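Local structure of bifunctional GH43-CE protein (Bacteroides eggerthii, 6MLY) at residues S34-G39 against G105-S110; S145-E150 against G209-F214; H153-Y158 against L163-L168. The protein probably hydrolyses xylan-type chains through a family 43 glycoside hydrolase module joined in one polypeptide to a carbohydrate esterase module. All coordinates share one frame; numbering follows the deposited sequence.

In the fold
All three contacts lie in the family 43 module, which has the five-bladed beta-propeller fold of that family. Contacts 1 and 2 each bridge two sheets, whereas contact 3 is a hairpin within one. Contacts 2 and 3, their centres about 10 Å apart, share a sheet: S145 N approaches I157 O at 3.1 Å, a probable hydrogen bond between strands 145-148 and 154-158. Contacts 1 and 2, with centres about 14 Å apart, meet where Y108 CD1 packs on F148 CZ at 3.4 Å. Contact 3 comes closest to the presumed active site, the Y158 side chain lying about 6 Å from that of D143, a residue predicted to tune the catalytic acid.

Contact 1. Residues S34-G39 against G105-S110; sequences SMLRVG and GVYYLS
V38 and Y107 reach for each other from opposite directions and make the closer half of this small, wholly side-chain contact. The methyl V38 CG2 sits 3.7 Å from Y107 CE2, at an oblique position relative to the ring, and the other methyl, V38 CG1, lies 3.7 Å from Y107 OH. A beta-branched valine suits the end of a strand that has to offer a broad apolar surface: with CG1 anti to the backbone N (chi1 -170°), the branch presents both methyls and CB to the phenol oxygen at van der Waals distance. Tyrosine suits the other side because its long, flat side chain spans a gap that a short residue could not; V38 CA and Y107 CA are 10.0 Å apart, and no hydrogen bond joins the two strands.

The packing is looser at L36. Its CD1 approaches the edge of the same ring near the ring plane, 4.4 Å from Y107 CE2, a distance of grazing rather than firm contact. V38, L36 and Y107 all remain partly exposed, and the strand runs out at the exposed G39, whose positive phi (82°) is easily reached without a side chain. Here R37, on the other side of the strand, turns back on the chain: R37 NH1 donates to a lone pair of G39 O at 2.7 Å, with that oxygen in the guanidinium plane, while R37 NH2 forms a salt bridge with D256.

Strands 34-38 and 106-113 belong to two different four-stranded antiparallel sheets of the propeller. L36 and V38 also pack on L100 and Y102, respectively, of strand 99-103, an outermost strand of the second sheet, and Y43 of strand 41-45 meets the Y107 ring edge-to-face.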
loop_
_atom_site.group_PDB
_atom_site.type_symbol
_atom_site.label_atom_id
_atom_site.label_comp_id
_atom_site.label_asym_id
_atom_site.label_seq_id
_atom_site.Cartn_x
_atom_site.Cartn_y
_atom_site.Cartn_z
ATOM N N SER A 34 -11.946 6.890 24.755
ATOM C CA SER A 34 -12.520 7.330 26.003
ATOM C C SER A 34 -11.519 8.296 26.644
ATOM O O SER A 34 -10.442 7.881 27.059
ATOM C CB SER A 34 -12.839 6.157 26.895
ATOM O OG SER A 34 -13.603 6.549 28.027
ATOM N N MET A 35 -11.886 9.581 26.683
ATOM C CA MET A 35 -10.989 10.669 27.069
ATOM C C MET A 35 -11.438 11.279 28.407
ATOM O O MET A 35 -12.628 11.282 28.762
ATOM C CB MET A 35 -10.983 11.754 25.988
ATOM C CG MET A 35 -9.779 12.682 26.035
ATOM S SD MET A 35 -9.728 13.795 24.603
ATOM C CE MET A 35 -9.161 12.649 23.348
ATOM N N LEU A 36 -10.463 11.791 29.159
ATOM C CA LEU A 36 -10.751 12.609 30.316
ATOM C C LEU A 36 -9.563 13.530 30.600
ATOM O O LEU A 36 -8.459 13.343 30.055
ATOM C CB LEU A 36 -11.101 11.730 31.527
ATOM C CG LEU A 36 -10.056 10.709 31.981
ATOM C CD1 LEU A 36 -8.874 11.375 32.669
ATOM C CD2 LEU A 36 -10.684 9.692 32.915
ATOM N N ARG A 37 -9.843 14.531 31.443
ATOM C CA ARG A 37 -8.885 15.494 31.932
ATOM C C ARG A 37 -8.699 15.267 33.433
ATOM O O ARG A 37 -9.617 14.831 34.106
ATOM C CB ARG A 37 -9.388 16.914 31.660
ATOM C CG ARG A 37 -8.433 18.010 32.105
ATOM C CD ARG A 37 -8.776 19.355 31.492
ATOM N NE ARG A 37 -9.974 19.927 32.079
ATOM C CZ ARG A 37 -10.019 20.451 33.298
ATOM N NH1 ARG A 37 -8.909 20.536 34.011
ATOM N NH2 ARG A 37 -11.166 20.873 33.803
ATOM N N VAL A 38 -7.494 15.547 33.929
ATOM C CA VAL A 38 -7.207 15.555 35.352
ATOM C C VAL A 38 -6.159 16.645 35.589
ATOM O O VAL A 38 -4.958 16.400 35.491
ATOM C CB VAL A 38 -6.719 14.183 35.869
ATOM C CG1 VAL A 38 -6.651 14.155 37.391
ATOM C CG2 VAL A 38 -7.560 13.026 35.353
ATOM N N GLY A 39 -6.638 17.855 35.867
ATOM C CA GLY A 39 -5.783 18.992 36.068
ATOM C C GLY A 39 -5.368 19.576 34.738
ATOM O O GLY A 39 -6.219 20.043 33.981
ATOM N N GLY A 105 -9.390 10.078 43.332
ATOM C CA GLY A 105 -7.979 9.701 43.403
ATOM C C GLY A 105 -7.636 8.418 42.657
ATOM O O GLY A 105 -6.464 8.037 42.616
ATOM N N VAL A 106 -8.630 7.745 42.068
ATOM C CA VAL A 106 -8.388 6.452 41.422
ATOM C C VAL A 106 -8.881 6.497 39.970
ATOM O O VAL A 106 -10.018 6.900 39.705
ATOM C CB VAL A 106 -9.040 5.298 42.207
ATOM C CG1 VAL A 106 -9.001 3.989 41.427
ATOM C CG2 VAL A 106 -8.392 5.121 43.572
ATOM N N TYR A 107 -8.009 6.071 39.048
ATOM C CA TYR A 107 -8.349 5.901 37.642
ATOM C C TYR A 107 -9.086 4.571 37.467
ATOM O O TYR A 107 -8.671 3.548 38.011
ATOM C CB TYR A 107 -7.092 5.959 36.766
ATOM C CG TYR A 107 -6.439 7.317 36.715
ATOM C CD1 TYR A 107 -5.381 7.633 37.552
ATOM C CD2 TYR A 107 -6.901 8.296 35.851
ATOM C CE1 TYR A 107 -4.788 8.885 37.524
ATOM C CE2 TYR A 107 -6.322 9.554 35.814
ATOM C CZ TYR A 107 -5.261 9.849 36.653
ATOM O OH TYR A 107 -4.682 11.083 36.627
ATOM N N TYR A 108 -10.171 4.607 36.689
ATOM C CA TYR A 108 -11.014 3.445 36.434
ATOM C C TYR A 108 -11.128 3.223 34.924
ATOM O O TYR A 108 -11.595 4.110 34.196
ATOM C CB TYR A 108 -12.398 3.635 37.060
ATOM C CG TYR A 108 -12.405 3.642 38.567
ATOM C CD1 TYR A 108 -12.273 4.823 39.278
ATOM C CD2 TYR A 108 -12.535 2.465 39.283
ATOM C CE1 TYR A 108 -12.279 4.838 40.665
ATOM C CE2 TYR A 108 -12.536 2.461 40.669
ATOM C CZ TYR A 108 -12.413 3.651 41.364
ATOM O OH TYR A 108 -12.412 3.642 42.728
ATOM N N LEU A 109 -10.706 2.028 34.486
ATOM C CA LEU A 109 -10.658 1.638 33.079
ATOM C C LEU A 109 -11.402 0.309 32.883
ATOM O O LEU A 109 -11.108 -0.675 33.564
ATOM C CB LEU A 109 -9.190 1.509 32.665
ATOM C CG LEU A 109 -8.875 1.982 31.250
ATOM C CD1 LEU A 109 -7.426 1.681 30.893
ATOM C CD2 LEU A 109 -9.826 1.355 30.245
ATOM N N SER A 110 -12.358 0.290 31.946
ATOM C CA SER A 110 -13.134 -0.910 31.632
ATOM C C SER A 110 -13.040 -1.225 30.134
ATOM O O SER A 110 -12.921 -0.320 29.319
ATOM C CB SER A 110 -14.572 -0.750 32.045
ATOM O OG SER A 110 -15.296 0.007 31.087
#

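Contact 2. Residues S145-E150 against G209-F214; sequences SFFFDE and GKYYLF
The Y211 ring has the carboxylate oxygen D149 OD1 at its edge, in the ring plane, while F147 CE1 approaches it obliquely. D149 and Y211 cross at about a right angle, with carboxylate and ring planes 60° apart. At the ring's end Y211 OH donates to D149 OD1 at 2.6 Å, meeting that oxygen on its syn side and 19° out of the carboxylate plane; D149 OD2 stands farther from the hydroxyl, at 3.3 Å. Tyrosine suits this place because one side chain supplies both an apolar ring and a polar end. F147 CE1 lies 4.4 Å from Y211 CE2, beside the hydroxyl-bearing carbon, a light contact.

Strands 145-148 and 210-214 belong to two different sheets of the five-bladed propeller characteristic of family 43, and the side chains alone span the interval, with Y211 CA 10.5 Å from D149 CA. Strand 203-207 of the second sheet adds to the junction: F147 packs on L204 and K206, and K206 NZ is also hydrogen-bonded to Y211 OH. With an alanine in place of D149, the tyrosine hydroxyl would be likely to lose its carboxylate acceptor, leaving K206 as a polar partner and the ring freer to turn. D149 CG is anti to the backbone N (chi1 -154°), which carries the carboxylate across to the tyrosine, while the neighbouring D151 carboxylate lies close to D149 OD2.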
loop_
_atom_site.group_PDB
_atom_site.type_symbol
_atom_site.label_atom_id
_atom_site.label_comp_id
_atom_site.label_asym_id
_atom_site.label_seq_id
_atom_site.Cartn_x
_atom_site.Cartn_y
_atom_site.Cartn_z
ATOM N N SER A 145 -20.807 2.404 29.202
ATOM C CA SER A 145 -20.229 3.627 29.745
ATOM C C SER A 145 -20.620 3.752 31.220
ATOM O O SER A 145 -21.629 4.355 31.530
ATOM C CB SER A 145 -20.671 4.825 28.941
ATOM O OG SER A 145 -20.356 6.040 29.608
ATOM N N PHE A 146 -19.810 3.152 32.102
ATOM C CA PHE A 146 -20.008 3.215 33.554
ATOM C C PHE A 146 -19.715 4.642 34.037
ATOM O O PHE A 146 -18.979 5.386 33.371
ATOM C CB PHE A 146 -19.153 2.166 34.274
ATOM C CG PHE A 146 -17.684 2.488 34.374
ATOM C CD1 PHE A 146 -17.185 3.204 35.450
ATOM C CD2 PHE A 146 -16.791 2.068 33.398
ATOM C CE1 PHE A 146 -15.833 3.500 35.545
ATOM C CE2 PHE A 146 -15.439 2.364 33.496
ATOM C CZ PHE A 146 -14.960 3.077 34.570
ATOM N N PHE A 147 -20.299 4.997 35.194
ATOM C CA PHE A 147 -20.346 6.370 35.695
ATOM C C PHE A 147 -20.561 6.379 37.211
ATOM O O PHE A 147 -21.443 5.682 37.718
ATOM C CB PHE A 147 -21.481 7.130 35.007
ATOM C CG PHE A 147 -21.517 8.610 35.292
ATOM C CD1 PHE A 147 -22.215 9.106 36.383
ATOM C CD2 PHE A 147 -20.857 9.508 34.467
ATOM C CE1 PHE A 147 -22.251 10.467 36.646
ATOM C CE2 PHE A 147 -20.899 10.870 34.726
ATOM C CZ PHE A 147 -21.591 11.347 35.818
ATOM N N PHE A 148 -19.768 7.199 37.914
ATOM C CA PHE A 148 -19.924 7.467 39.354
ATOM C C PHE A 148 -20.830 8.685 39.556
ATOM O O PHE A 148 -20.467 9.796 39.178
ATOM C CB PHE A 148 -18.570 7.746 40.010
ATOM C CG PHE A 148 -17.543 6.666 39.809
ATOM C CD1 PHE A 148 -17.455 5.602 40.690
ATOM C CD2 PHE A 148 -16.669 6.711 38.733
ATOM C CE1 PHE A 148 -16.512 4.604 40.503
ATOM C CE2 PHE A 148 -15.727 5.712 38.545
ATOM C CZ PHE A 148 -15.649 4.662 39.433
ATOM N N ASP A 149 -21.997 8.461 40.167
ATOM C CA ASP A 149 -22.977 9.521 40.435
ATOM C C ASP A 149 -22.773 10.057 41.856
ATOM O O ASP A 149 -22.206 9.385 42.721
ATOM C CB ASP A 149 -24.411 9.026 40.228
ATOM C CG ASP A 149 -25.394 10.130 39.876
ATOM O OD1 ASP A 149 -24.976 11.107 39.219
ATOM O OD2 ASP A 149 -26.569 10.009 40.272
ATOM N N GLU A 150 -23.267 11.277 42.078
ATOM C CA GLU A 150 -23.143 11.961 43.364
ATOM C C GLU A 150 -24.245 11.489 44.329
ATOM O O GLU A 150 -24.257 11.910 45.482
ATOM C CB GLU A 150 -23.146 13.488 43.206
ATOM C CG GLU A 150 -23.578 13.990 41.840
ATOM C CD GLU A 150 -23.531 15.498 41.679
ATOM O OE1 GLU A 150 -24.193 16.192 42.466
ATOM O OE2 GLU A 150 -22.824 15.971 40.767
ATOM N N GLY A 209 -24.913 19.983 36.012
ATOM C CA GLY A 209 -26.133 19.378 36.544
ATOM C C GLY A 209 -27.147 19.032 35.463
ATOM O O GLY A 209 -28.342 19.229 35.649
ATOM N N LYS A 210 -26.653 18.527 34.327
ATOM C CA LYS A 210 -27.469 17.916 33.278
ATOM C C LYS A 210 -26.694 16.719 32.711
ATOM O O LYS A 210 -25.476 16.785 32.575
ATOM C CB LYS A 210 -27.808 18.930 32.178
ATOM C CG LYS A 210 -28.920 19.916 32.517
ATOM C CD LYS A 210 -29.916 20.109 31.391
ATOM C CE LYS A 210 -31.106 20.966 31.771
ATOM N NZ LYS A 210 -30.906 22.383 31.383
ATOM N N TYR A 211 -27.412 15.631 32.412
ATOM C CA TYR A 211 -26.820 14.391 31.917
ATOM C C TYR A 211 -26.870 14.381 30.386
ATOM O O TYR A 211 -27.952 14.469 29.805
ATOM C CB TYR A 211 -27.559 13.174 32.479
ATOM C CG TYR A 211 -27.395 12.963 33.964
ATOM C CD1 TYR A 211 -28.092 13.734 34.882
ATOM C CD2 TYR A 211 -26.544 11.985 34.456
ATOM C CE1 TYR A 211 -27.939 13.545 36.246
ATOM C CE2 TYR A 211 -26.385 11.779 35.818
ATOM C CZ TYR A 211 -27.086 12.563 36.716
ATOM O OH TYR A 211 -26.929 12.365 38.056
ATOM N N TYR A 212 -25.691 14.260 29.759
ATOM C CA TYR A 212 -25.537 14.216 28.304
ATOM C C TYR A 212 -24.911 12.876 27.897
ATOM O O TYR A 212 -23.731 12.635 28.171
ATOM C CB TYR A 212 -24.682 15.393 27.826
ATOM C CG TYR A 212 -25.288 16.750 28.079
ATOM C CD1 TYR A 212 -26.129 17.339 27.150
ATOM C CD2 TYR A 212 -25.030 17.446 29.250
ATOM C CE1 TYR A 212 -26.694 18.583 27.372
ATOM C CE2 TYR A 212 -25.589 18.691 29.490
ATOM C CZ TYR A 212 -26.426 19.262 28.546
ATOM O OH TYR A 212 -26.991 20.484 28.760
ATOM N N LEU A 213 -25.709 12.014 27.246
ATOM C CA LEU A 213 -25.236 10.721 26.715
ATOM C C LEU A 213 -24.985 10.834 25.206
ATOM O O LEU A 213 -25.913 11.073 24.425
ATOM C CB LEU A 213 -26.272 9.628 27.001
ATOM C CG LEU A 213 -25.974 8.267 26.363
ATOM C CD1 LEU A 213 -24.686 7.681 26.914
ATOM C CD2 LEU A 213 -27.125 7.297 26.574
ATOM N N PHE A 214 -23.728 10.617 24.806
ATOM C CA PHE A 214 -23.335 10.575 23.402
ATOM C C PHE A 214 -23.450 9.136 22.881
ATOM O O PHE A 214 -23.235 8.178 23.623
ATOM C CB PHE A 214 -21.919 11.133 23.243
ATOM C CG PHE A 214 -21.835 12.635 23.333
ATOM C CD1 PHE A 214 -21.977 13.281 24.551
ATOM C CD2 PHE A 214 -21.613 13.400 22.200
ATOM C CE1 PHE A 214 -21.901 14.663 24.629
ATOM C CE2 PHE A 214 -21.536 14.782 22.281
ATOM C CZ PHE A 214 -21.686 15.410 23.494
#

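Contact 3. Residues H153-Y158 against L163-L168; sequences HIYMIY and LFLAEL
I154 O accepts the backbone N-H of L168 at 2.7 Å, with the donor nearly along the C=O axis, and the CA-H of E167 lies against the same oxygen. This bond belongs to the antiparallel beta hairpin of strands 154-158 and 164-167, the latter an outermost strand of its three-stranded sheet. M156 and A166 form a hydrogen-bonded pair, A166 N donating to M156 O at 3.0 Å while the return bond is weak; Y155 and E167 make the next, non-hydrogen-bonded pair.

On the face of M156 and A166, the buried L168 fits between two partners, its CD2 lying 3.6 Å from M156 CE and its CD1 4.0 Å from I154 CG2. Methionine suits this spot since its flexible chain, bent at chi3 (57°), brings the terminal methyl round to the leucine. On the other face L165 CD1 rests 3.7 Å from I157 CG1 and also touches Y155 CB.

At the H153 end, E167 OE1 lies over one face of the imidazole, toward the rim, and E167 OE2 comes 3.2 Å from H153 CD2. At the other end A166 CB nears Y158 OH, and Y141 meets the Y158 ring edge-to-face. The Y158 and F164 rings are nearly parallel (6°) but slid apart; Y158 CE1 touches F164 CB at 3.4 Å, and F164 O stands 4.0 Å above the centre of the Y158 ring.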
loop_
_atom_site.group_PDB
_atom_site.type_symbol
_atom_site.label_atom_id
_atom_site.label_comp_id
_atom_site.label_asym_id
_atom_site.label_seq_id
_atom_site.Cartn_x
_atom_site.Cartn_y
_atom_site.Cartn_z
ATOM N N HIS A 153 -24.025 5.815 43.854
ATOM C CA HIS A 153 -24.131 4.534 43.158
ATOM C C HIS A 153 -23.292 4.579 41.874
ATOM O O HIS A 153 -23.068 5.656 41.322
ATOM C CB HIS A 153 -25.592 4.208 42.826
ATOM C CG HIS A 153 -26.463 4.061 44.022
ATOM N ND1 HIS A 153 -27.697 4.672 44.111
ATOM C CD2 HIS A 153 -26.280 3.390 45.179
ATOM C CE1 HIS A 153 -28.245 4.381 45.275
ATOM N NE2 HIS A 153 -27.390 3.600 45.953
ATOM N N ILE A 154 -22.854 3.401 41.411
ATOM C CA ILE A 154 -22.112 3.252 40.157
ATOM C C ILE A 154 -23.049 2.634 39.115
ATOM O O ILE A 154 -23.319 1.433 39.166
ATOM C CB ILE A 154 -20.851 2.387 40.352
ATOM C CG1 ILE A 154 -20.049 2.811 41.585
ATOM C CG2 ILE A 154 -19.995 2.395 39.092
ATOM C CD1 ILE A 154 -19.107 1.748 42.090
ATOM N N TYR A 155 -23.524 3.465 38.179
ATOM C CA TYR A 155 -24.416 3.046 37.092
ATOM C C TYR A 155 -23.584 2.508 35.921
ATOM O O TYR A 155 -22.361 2.518 35.976
ATOM C CB TYR A 155 -25.321 4.212 36.690
ATOM C CG TYR A 155 -26.185 4.697 37.824
ATOM C CD1 TYR A 155 -27.362 4.042 38.152
ATOM C CD2 TYR A 155 -25.802 5.771 38.609
ATOM C CE1 TYR A 155 -28.150 4.461 39.209
ATOM C CE2 TYR A 155 -26.580 6.204 39.669
ATOM C CZ TYR A 155 -27.758 5.546 39.969
ATOM O OH TYR A 155 -28.533 5.962 41.015
ATOM N N MET A 156 -24.284 2.019 34.891
ATOM C CA MET A 156 -23.696 1.553 33.634
ATOM C C MET A 156 -24.793 1.510 32.565
ATOM O O MET A 156 -25.825 0.884 32.774
ATOM C CB MET A 156 -23.085 0.156 33.801
ATOM C CG MET A 156 -22.312 -0.327 32.579
ATOM S SD MET A 156 -21.254 -1.781 32.890
ATOM C CE MET A 156 -22.463 -2.955 33.505
ATOM N N ILE A 157 -24.559 2.202 31.442
ATOM C CA ILE A 157 -25.441 2.214 30.259
ATOM C C ILE A 157 -24.773 1.348 29.186
ATOM O O ILE A 157 -23.585 1.099 29.309
ATOM C CB ILE A 157 -25.696 3.670 29.814
ATOM C CG1 ILE A 157 -26.443 4.443 30.910
ATOM C CG2 ILE A 157 -26.424 3.743 28.479
ATOM C CD1 ILE A 157 -26.610 5.923 30.639
ATOM N N TYR A 158 -25.530 0.862 28.183
ATOM C CA TYR A 158 -24.981 0.033 27.056
ATOM C C TYR A 158 -26.065 -0.311 26.018
ATOM O O TYR A 158 -27.250 -0.133 26.276
ATOM C CB TYR A 158 -24.382 -1.271 27.590
ATOM C CG TYR A 158 -25.280 -2.001 28.557
ATOM C CD1 TYR A 158 -26.285 -2.839 28.101
ATOM C CD2 TYR A 158 -25.146 -1.832 29.927
ATOM C CE1 TYR A 158 -27.123 -3.505 28.981
ATOM C CE2 TYR A 158 -25.980 -2.487 30.819
ATOM C CZ TYR A 158 -26.974 -3.324 30.344
ATOM O OH TYR A 158 -27.805 -3.973 31.211
ATOM N N LEU A 163 -30.563 0.787 24.185
ATOM C CA LEU A 163 -29.814 1.296 25.387
ATOM C C LEU A 163 -30.505 0.810 26.671
ATOM O O LEU A 163 -31.728 0.772 26.736
ATOM C CB LEU A 163 -29.740 2.828 25.334
ATOM C CG LEU A 163 -28.439 3.427 24.795
ATOM C CD1 LEU A 163 -27.996 2.763 23.501
ATOM C CD2 LEU A 163 -28.584 4.927 24.588
ATOM N N PHE A 164 -29.698 0.438 27.678
ATOM C CA PHE A 164 -30.155 -0.109 28.971
ATOM C C PHE A 164 -29.337 0.506 30.115
ATOM O O PHE A 164 -28.169 0.827 29.925
ATOM C CB PHE A 164 -29.974 -1.629 29.021
ATOM C CG PHE A 164 -30.782 -2.411 28.017
ATOM C CD1 PHE A 164 -30.456 -2.389 26.666
ATOM C CD2 PHE A 164 -31.846 -3.199 28.426
ATOM C CE1 PHE A 164 -31.195 -3.113 25.741
ATOM C CE2 PHE A 164 -32.585 -3.925 27.503
ATOM C CZ PHE A 164 -32.258 -3.881 26.163
ATOM N N LEU A 165 -29.958 0.634 31.296
ATOM C CA LEU A 165 -29.308 1.156 32.512
ATOM C C LEU A 165 -29.355 0.102 33.628
ATOM O O LEU A 165 -30.354 -0.593 33.808
ATOM C CB LEU A 165 -30.013 2.445 32.951
ATOM C CG LEU A 165 -29.494 3.081 34.244
ATOM C CD1 LEU A 165 -28.082 3.613 34.068
ATOM C CD2 LEU A 165 -30.416 4.195 34.709
ATOM N N ALA A 166 -28.259 0.017 34.390
ATOM C CA ALA A 166 -28.114 -0.932 35.480
ATOM C C ALA A 166 -27.000 -0.458 36.417
ATOM O O ALA A 166 -26.203 0.404 36.048
ATOM C CB ALA A 166 -27.822 -2.304 34.926
ATOM N N GLU A 167 -26.959 -1.042 37.621
ATOM C CA GLU A 167 -26.077 -0.601 38.706
ATOM C C GLU A 167 -25.017 -1.675 38.989
ATOM O O GLU A 167 -25.351 -2.828 39.274
ATOM C CB GLU A 167 -26.888 -0.298 39.971
ATOM C CG GLU A 167 -26.023 -0.032 41.196
ATOM C CD GLU A 167 -26.716 0.639 42.369
ATOM O OE1 GLU A 167 -27.869 1.091 42.200
ATOM O OE2 GLU A 167 -26.098 0.706 43.459
ATOM N N LEU A 168 -23.744 -1.264 38.944
ATOM C CA LEU A 168 -22.610 -2.129 39.257
ATOM C C LEU A 168 -22.493 -2.302 40.776
ATOM O O LEU A 168 -22.935 -1.450 41.537
ATOM C CB LEU A 168 -21.332 -1.514 38.670
ATOM C CG LEU A 168 -21.175 -1.634 37.152
ATOM C CD1 LEU A 168 -20.039 -0.762 36.636
ATOM C CD2 LEU A 168 -20.952 -3.082 36.741
#